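Local coordinates for uric acid degradation bifunctional protein PucL (PDB 6A4M), which probably oxidises urate and, as a bifunctional enzyme, probably also decarboxylates 2-oxo-4-hydroxy-4-carboxy-5-ureidoimidazoline later in uric acid breakdown, at residues A[114-119]-A[125-130]; A[41-46]-A[70-75]; A[250-255]-A[259-264]. One frame throughout, in Å; residues are numbered along the deposited sequence.

In the fold
From the N terminus the first contact met is contact 2. It closes a loop of 23 residues, partly unmodelled, and lays helix 64-78 on strand 36-45. Contact 1 follows. It closes a tight hairpin where strand 104-121 turns back into strand 124-128. Contact 3 comes last and joins the end of helix 240-254 to strand 258-267 across a very short connection. The three loops lie in series, so none nests or crosses. All reach the same large antiparallel sheet. Contacts 2 and 3 are buried helix-to-sheet packing on opposite sides of the chain's centre, about 30 Å apart between their own centres. Contact 1 is at the surface, and strands 36-45 and 104-121 are neighbours in the sheet.

Contact 1 (A[114-119]-A[125-130]); sequences FEAMPA and LSTSRL
A beta hairpin is formed here, and Ala-119 pairs with Ser-126 close to its turn. The two make an antiparallel hydrogen-bonded pair. Ala-119 N gives a bond of 2.7 Å to Ser-126 O, and Ser-126 N returns one of 2.9 Å to Ala-119 O. The returned bond is nearly straight, with 169° at the hydrogen. Ser-126 OG adds a weak bond of 3.4 Å to the same Ala-119 O. It can do so because its first torsion (59°) sets OG between the backbone N and the carbonyl carbon. Ala-119 O thus takes both the amide and the hydroxyl of one serine.

One step along, Pro-118 faces Thr-127 in a non-hydrogen-bonded pair whose side chains diverge. Proline has no N-H to give, and the non-hydrogen-bonded position asks for none toward strand 124-128. Its CA lies 3.4 Å from Ser-126 O in a CA-H...O contact. Pro-118 CB also touches the methyl Leu-125 CD1 at 4.0 Å.

The next bond runs from Ser-128 N to Met-117 O, 2.8 Å long. The CB of Ser-128 also packs on Ala-119 CB, 4.0 Å away. Ala-116 CB points toward the other strand and meets the methyl CG2 of Thr-127. Ser-128 OG lies anti to its own backbone N (179°) and accepts from Leu-130 N at 2.8 Å, which makes an ST turn where the chain changes direction.

Past this corner the chain enters strand 131-134. That strand takes over as partner of strand 104-121, with backbone bonds between Met-117 and Val-131 and between Glu-115 and Arg-133. Glu-115 also forms a salt bridge with Arg-133, and Arg-129 forms one with Asp-33.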
# COMPACT_ATOMS: atom_id res chain seq x y z
N PHE A 114 5.29 -10.69 0.87
CA PHE A 114 5.99 -11.86 1.41
C PHE A 114 6.56 -11.52 2.78
O PHE A 114 7.19 -10.47 2.94
CB PHE A 114 7.07 -12.32 0.44
CG PHE A 114 6.53 -12.96 -0.80
CD1 PHE A 114 6.12 -14.29 -0.79
CD2 PHE A 114 6.42 -12.24 -1.98
CE1 PHE A 114 5.60 -14.88 -1.93
CE2 PHE A 114 5.91 -12.83 -3.13
CZ PHE A 114 5.50 -14.15 -3.10
N GLU A 115 6.34 -12.41 3.75
CA GLU A 115 6.71 -12.18 5.15
C GLU A 115 7.67 -13.27 5.62
O GLU A 115 7.31 -14.46 5.61
CB GLU A 115 5.46 -12.20 6.03
CG GLU A 115 4.43 -11.12 5.71
CD GLU A 115 3.13 -11.26 6.50
OE1 GLU A 115 2.87 -12.34 7.07
OE2 GLU A 115 2.36 -10.28 6.56
N ALA A 116 8.88 -12.88 6.02
CA ALA A 116 9.91 -13.84 6.45
C ALA A 116 9.47 -14.65 7.67
O ALA A 116 8.87 -14.10 8.60
CB ALA A 116 11.22 -13.12 6.74
N MET A 117 9.77 -15.94 7.65
CA MET A 117 9.34 -16.88 8.68
C MET A 117 10.48 -17.22 9.65
O MET A 117 11.64 -16.96 9.34
CB MET A 117 8.81 -18.16 8.02
CG MET A 117 7.55 -17.96 7.20
SD MET A 117 6.11 -17.50 8.19
CE MET A 117 5.73 -19.06 8.98
N PRO A 118 10.14 -17.78 10.83
CA PRO A 118 11.20 -18.14 11.79
C PRO A 118 12.12 -19.27 11.31
O PRO A 118 11.72 -20.10 10.48
CB PRO A 118 10.42 -18.55 13.05
CG PRO A 118 9.02 -18.76 12.63
CD PRO A 118 8.80 -17.86 11.45
N ALA A 119 13.34 -19.27 11.84
CA ALA A 119 14.34 -20.31 11.56
C ALA A 119 15.18 -20.57 12.80
O ALA A 119 15.67 -19.63 13.43
CB ALA A 119 15.24 -19.87 10.42
N LEU A 125 16.82 -18.93 17.83
CA LEU A 125 15.64 -18.63 17.03
C LEU A 125 15.79 -17.25 16.37
O LEU A 125 15.90 -16.24 17.06
CB LEU A 125 14.38 -18.66 17.90
CG LEU A 125 13.02 -18.48 17.21
CD1 LEU A 125 12.76 -19.58 16.19
CD2 LEU A 125 11.92 -18.44 18.26
N SER A 126 15.78 -17.23 15.04
CA SER A 126 15.96 -16.00 14.26
C SER A 126 14.99 -15.95 13.07
O SER A 126 14.25 -16.91 12.83
CB SER A 126 17.41 -15.91 13.77
OG SER A 126 17.74 -17.02 12.95
N THR A 127 15.01 -14.83 12.35
CA THR A 127 14.21 -14.67 11.13
C THR A 127 14.97 -15.23 9.92
O THR A 127 16.14 -14.92 9.72
CB THR A 127 13.88 -13.18 10.88
OG1 THR A 127 13.24 -12.64 12.04
CG2 THR A 127 12.95 -13.02 9.68
N SER A 128 14.28 -16.04 9.13
CA SER A 128 14.84 -16.62 7.90
C SER A 128 15.07 -15.55 6.83
O SER A 128 14.35 -14.55 6.76
CB SER A 128 13.89 -17.68 7.34
OG SER A 128 14.39 -18.25 6.14
N ARG A 129 16.09 -15.78 6.01
CA ARG A 129 16.32 -15.01 4.79
C ARG A 129 15.96 -15.85 3.55
O ARG A 129 16.19 -15.42 2.42
CB ARG A 129 17.78 -14.56 4.71
CG ARG A 129 18.24 -13.75 5.92
CD ARG A 129 19.70 -13.35 5.82
NE ARG A 129 19.95 -12.49 4.66
CZ ARG A 129 19.63 -11.20 4.57
NH1 ARG A 129 19.04 -10.55 5.59
NH2 ARG A 129 19.90 -10.54 3.45
N LEU A 130 15.38 -17.04 3.78
CA LEU A 130 15.04 -18.00 2.73
C LEU A 130 13.55 -18.32 2.65
O LEU A 130 12.97 -18.29 1.56
CB LEU A 130 15.83 -19.30 2.93
CG LEU A 130 17.35 -19.19 3.10
CD1 LEU A 130 17.96 -20.56 3.30
CD2 LEU A 130 17.99 -18.49 1.90

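Contact 2 (A[41-46]-A[70-75]); sequences VTCEIG and NFIQRH
Ile-72 drops from helix 64-78 onto Val-41 and Cys-43 of strand 36-45. Its CB carries two branches. Both reach Val-41, and the longer one also reaches Cys-43. The short branch, CG2, stands anti to the backbone N of Ile-72. It lies 3.8 Å from Val-41 CG2 and 4.0 Å from Val-41 CB. Ile-72 and Val-41 point at each other, tip to tip. The long branch leaves through CG1, anti to the carbonyl carbon (chi1 -71°), which carries CD1 toward Cys-43. There CD1 rests between two strand residues, 3.7 Å from Cys-43 CB and 3.8 Å from Val-41 CG1.

The contact is apolar and buried. It belongs to the first half of a T-fold, in which two consecutive helices, here 64-78 and 84-98, cover one face of an antiparallel sheet. Val-41 and Cys-43 are two apart on their strand, so both present their CB to the helix. With an alanine here both branches beyond CB go, which is likely to open a gap beside Val-41 and Cys-43. Ile-72 also touches Val-8 of strand 3-13. Phe-95 of helix 84-98 packs on Cys-43, and Leu-107 of strand 104-121 touches both Val-41 and Cys-43.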
# COMPACT_ATOMS: atom_id res chain seq x y z
N VAL A 41 0.53 -6.64 -12.15
CA VAL A 41 0.45 -5.47 -13.01
C VAL A 41 -0.81 -5.51 -13.86
O VAL A 41 -1.15 -6.54 -14.44
CB VAL A 41 1.69 -5.33 -13.92
CG1 VAL A 41 1.58 -4.08 -14.80
CG2 VAL A 41 2.96 -5.28 -13.07
N THR A 42 -1.50 -4.37 -13.90
CA THR A 42 -2.52 -4.08 -14.89
C THR A 42 -1.97 -2.94 -15.76
O THR A 42 -1.46 -1.95 -15.23
CB THR A 42 -3.84 -3.63 -14.23
OG1 THR A 42 -4.23 -4.59 -13.24
CG2 THR A 42 -4.96 -3.48 -15.26
N CYS A 43 -2.04 -3.11 -17.08
CA CYS A 43 -1.52 -2.12 -18.03
C CYS A 43 -2.61 -1.71 -19.02
O CYS A 43 -3.24 -2.57 -19.63
CB CYS A 43 -0.32 -2.69 -18.77
SG CYS A 43 0.49 -1.48 -19.84
N GLU A 44 -2.81 -0.40 -19.17
CA GLU A 44 -3.86 0.16 -20.02
C GLU A 44 -3.26 1.31 -20.83
O GLU A 44 -2.74 2.26 -20.26
CB GLU A 44 -5.01 0.69 -19.15
CG GLU A 44 -6.25 1.11 -19.92
CD GLU A 44 -7.35 1.67 -19.03
OE1 GLU A 44 -7.14 1.83 -17.81
OE2 GLU A 44 -8.44 1.97 -19.56
N ILE A 45 -3.35 1.22 -22.16
CA ILE A 45 -2.79 2.25 -23.05
C ILE A 45 -3.86 2.84 -23.96
O ILE A 45 -4.73 2.11 -24.46
CB ILE A 45 -1.58 1.71 -23.86
CG1 ILE A 45 -1.98 0.59 -24.83
CG2 ILE A 45 -0.50 1.22 -22.89
CD1 ILE A 45 -0.84 0.09 -25.71
N GLY A 46 -3.81 4.16 -24.16
CA GLY A 46 -4.79 4.89 -24.98
C GLY A 46 -4.32 5.03 -26.42
O GLY A 46 -3.22 5.52 -26.67
N ASN A 70 5.10 -9.36 -22.00
CA ASN A 70 6.54 -9.65 -22.07
C ASN A 70 7.39 -8.43 -21.75
O ASN A 70 8.42 -8.55 -21.09
CB ASN A 70 6.91 -10.23 -23.45
CG ASN A 70 6.26 -11.58 -23.72
OD1 ASN A 70 5.89 -12.30 -22.79
ND2 ASN A 70 6.13 -11.93 -24.99
N PHE A 71 6.95 -7.25 -22.20
CA PHE A 71 7.61 -5.97 -21.92
C PHE A 71 7.68 -5.70 -20.42
O PHE A 71 8.73 -5.34 -19.90
CB PHE A 71 6.86 -4.84 -22.63
CG PHE A 71 7.59 -3.52 -22.62
CD1 PHE A 71 7.46 -2.63 -21.55
CD2 PHE A 71 8.37 -3.14 -23.70
CE1 PHE A 71 8.11 -1.41 -21.55
CE2 PHE A 71 9.02 -1.91 -23.71
CZ PHE A 71 8.89 -1.05 -22.64
N ILE A 72 6.54 -5.87 -19.74
CA ILE A 72 6.44 -5.69 -18.29
C ILE A 72 7.36 -6.66 -17.54
O ILE A 72 8.09 -6.25 -16.64
CB ILE A 72 4.97 -5.82 -17.80
CG1 ILE A 72 4.16 -4.60 -18.28
CG2 ILE A 72 4.88 -5.94 -16.28
CD1 ILE A 72 2.67 -4.85 -18.37
N GLN A 73 7.31 -7.94 -17.93
CA GLN A 73 8.05 -8.99 -17.22
C GLN A 73 9.57 -8.86 -17.34
O GLN A 73 10.27 -8.97 -16.33
CB GLN A 73 7.59 -10.37 -17.68
CG GLN A 73 6.20 -10.71 -17.17
CD GLN A 73 5.69 -12.06 -17.64
OE1 GLN A 73 6.09 -12.57 -18.69
NE2 GLN A 73 4.79 -12.64 -16.86
N ARG A 74 10.06 -8.63 -18.56
CA ARG A 74 11.50 -8.46 -18.76
C ARG A 74 12.02 -7.15 -18.15
O ARG A 74 13.16 -7.09 -17.68
CB ARG A 74 11.89 -8.62 -20.24
CG ARG A 74 11.55 -7.46 -21.16
CD ARG A 74 11.92 -7.79 -22.60
NE ARG A 74 11.17 -6.96 -23.54
CZ ARG A 74 10.18 -7.36 -24.34
NH1 ARG A 74 9.76 -8.63 -24.36
NH2 ARG A 74 9.59 -6.48 -25.14
N HIS A 75 11.19 -6.11 -18.13
CA HIS A 75 11.55 -4.86 -17.45
C HIS A 75 11.64 -5.00 -15.92
O HIS A 75 12.41 -4.27 -15.30
CB HIS A 75 10.63 -3.70 -17.85
CG HIS A 75 11.00 -3.07 -19.15
ND1 HIS A 75 10.73 -3.66 -20.37
CD2 HIS A 75 11.66 -1.92 -19.43
CE1 HIS A 75 11.20 -2.90 -21.33
NE2 HIS A 75 11.76 -1.83 -20.79

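Contact 3 (A[250-255]-A[259-264]); sequences RILARF and TDVSFQ
Thr-259 meets Leu-252 through its backbone. The methyl CD2 of Leu-252 lies 4.0 Å from Thr-259 O, while the threonine side chain is directed away from the helix. At Asp-260 the same methyl passes 4.1 Å from the backbone N. The aspartate side chain also starts out away from the helix.

Val-261 is the main partner, and its CB points at the helix. Its CG2 is met by two helix residues, 3.7 Å from Leu-252 CD2 and 3.8 Å from Ile-251 CG2. Its CG1 has a separate neighbour, Ile-251 CD1, at 4.0 Å. The valine's chi1 of -170° puts CG1 anti to its backbone N and turns CG2 to the leucine. Leu-252 and Val-261 run past each other in opposite directions, while Ile-251 and Val-261 cross at a slant. The strand then moves on from the helix.

The helix and strand axes approach to 8.6 Å, and their directions differ by 153°, so the chain nearly reverses between them. Val-224 of helix 221-233 touches Ile-251. Val-299 of strand 293-300 touches Leu-252, and Ile-200 of strand 194-204 touches Val-261. Strands 153-169 and 194-204, helices 221-233 and 240-254, then strands 258-267 and 293-300 follow in order, with a small two-stranded excursion between the last two. The helices pack on the antiparallel sheet, as in the T-fold of urate oxidases.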
# COMPACT_ATOMS: atom_id res chain seq x y z
N ARG A 250 -1.98 12.73 11.32
CA ARG A 250 -0.75 12.14 11.87
C ARG A 250 0.22 11.70 10.76
O ARG A 250 1.43 11.89 10.90
CB ARG A 250 -1.08 10.95 12.78
CG ARG A 250 0.11 10.44 13.58
CD ARG A 250 0.46 11.33 14.76
NE ARG A 250 -0.07 10.79 16.02
CZ ARG A 250 -1.24 11.10 16.58
NH1 ARG A 250 -2.07 12.00 16.05
NH2 ARG A 250 -1.58 10.50 17.72
N ILE A 251 -0.31 11.13 9.68
CA ILE A 251 0.51 10.75 8.52
C ILE A 251 1.13 11.99 7.86
O ILE A 251 2.31 11.99 7.52
CB ILE A 251 -0.31 9.93 7.48
CG1 ILE A 251 -0.63 8.54 8.05
CG2 ILE A 251 0.45 9.78 6.16
CD1 ILE A 251 -1.81 7.86 7.37
N LEU A 252 0.33 13.05 7.70
CA LEU A 252 0.82 14.31 7.14
C LEU A 252 1.87 14.98 8.04
O LEU A 252 2.85 15.52 7.53
CB LEU A 252 -0.33 15.29 6.89
CG LEU A 252 -1.30 14.89 5.77
CD1 LEU A 252 -2.51 15.80 5.78
CD2 LEU A 252 -0.63 14.93 4.40
N ALA A 253 1.65 14.93 9.35
CA ALA A 253 2.62 15.45 10.32
C ALA A 253 3.95 14.70 10.24
O ALA A 253 5.02 15.31 10.22
CB ALA A 253 2.06 15.36 11.73
N ARG A 254 3.87 13.37 10.19
CA ARG A 254 5.06 12.52 10.16
C ARG A 254 5.76 12.51 8.79
O ARG A 254 6.96 12.21 8.71
CB ARG A 254 4.68 11.09 10.57
CG ARG A 254 5.82 10.27 11.17
CD ARG A 254 6.33 10.78 12.51
NE ARG A 254 5.28 11.01 13.51
CZ ARG A 254 5.51 11.34 14.78
NH1 ARG A 254 6.75 11.46 15.26
NH2 ARG A 254 4.47 11.54 15.60
N PHE A 255 5.02 12.83 7.72
CA PHE A 255 5.57 12.86 6.36
C PHE A 255 5.20 14.17 5.65
O PHE A 255 4.19 14.23 4.96
CB PHE A 255 5.06 11.66 5.55
CG PHE A 255 5.49 10.33 6.09
CD1 PHE A 255 6.81 9.90 5.94
CD2 PHE A 255 4.59 9.49 6.74
CE1 PHE A 255 7.22 8.67 6.44
CE2 PHE A 255 4.99 8.26 7.24
CZ PHE A 255 6.31 7.85 7.09
N THR A 259 1.13 15.59 0.15
CA THR A 259 0.16 16.67 -0.03
C THR A 259 -1.17 16.35 0.66
O THR A 259 -1.77 17.20 1.31
CB THR A 259 -0.10 16.93 -1.53
OG1 THR A 259 1.14 17.22 -2.18
CG2 THR A 259 -1.07 18.10 -1.73
N ASP A 260 -1.64 15.11 0.48
CA ASP A 260 -2.92 14.67 1.05
C ASP A 260 -2.95 13.16 1.25
O ASP A 260 -2.19 12.42 0.63
CB ASP A 260 -4.08 15.12 0.16
CG ASP A 260 -3.85 14.82 -1.32
OD1 ASP A 260 -3.73 13.62 -1.68
OD2 ASP A 260 -3.79 15.77 -2.12
N VAL A 261 -3.86 12.73 2.13
CA VAL A 261 -4.06 11.31 2.46
C VAL A 261 -5.56 11.01 2.33
O VAL A 261 -6.37 11.65 3.01
CB VAL A 261 -3.59 10.99 3.89
CG1 VAL A 261 -3.57 9.49 4.15
CG2 VAL A 261 -2.21 11.58 4.15
N SER A 262 -5.92 10.06 1.47
CA SER A 262 -7.33 9.68 1.27
C SER A 262 -7.66 8.37 1.97
O SER A 262 -6.77 7.55 2.22
CB SER A 262 -7.66 9.58 -0.21
OG SER A 262 -7.44 10.82 -0.86
N PHE A 263 -8.93 8.19 2.28
CA PHE A 263 -9.42 7.05 3.05
C PHE A 263 -10.68 6.51 2.41
O PHE A 263 -11.59 7.27 2.10
CB PHE A 263 -9.73 7.46 4.49
CG PHE A 263 -8.52 7.87 5.28
CD1 PHE A 263 -8.02 9.16 5.21
CD2 PHE A 263 -7.88 6.95 6.11
CE1 PHE A 263 -6.91 9.54 5.94
CE2 PHE A 263 -6.76 7.32 6.85
CZ PHE A 263 -6.27 8.62 6.76
N GLN A 264 -10.74 5.20 2.20
CA GLN A 264 -11.99 4.50 1.97
C GLN A 264 -12.15 3.53 3.14
O GLN A 264 -11.36 2.61 3.29
CB GLN A 264 -11.99 3.77 0.62
CG GLN A 264 -12.08 4.71 -0.58
CD GLN A 264 -12.39 4.00 -1.89
OE1 GLN A 264 -12.10 2.80 -2.05
NE2 GLN A 264 -12.97 4.73 -2.84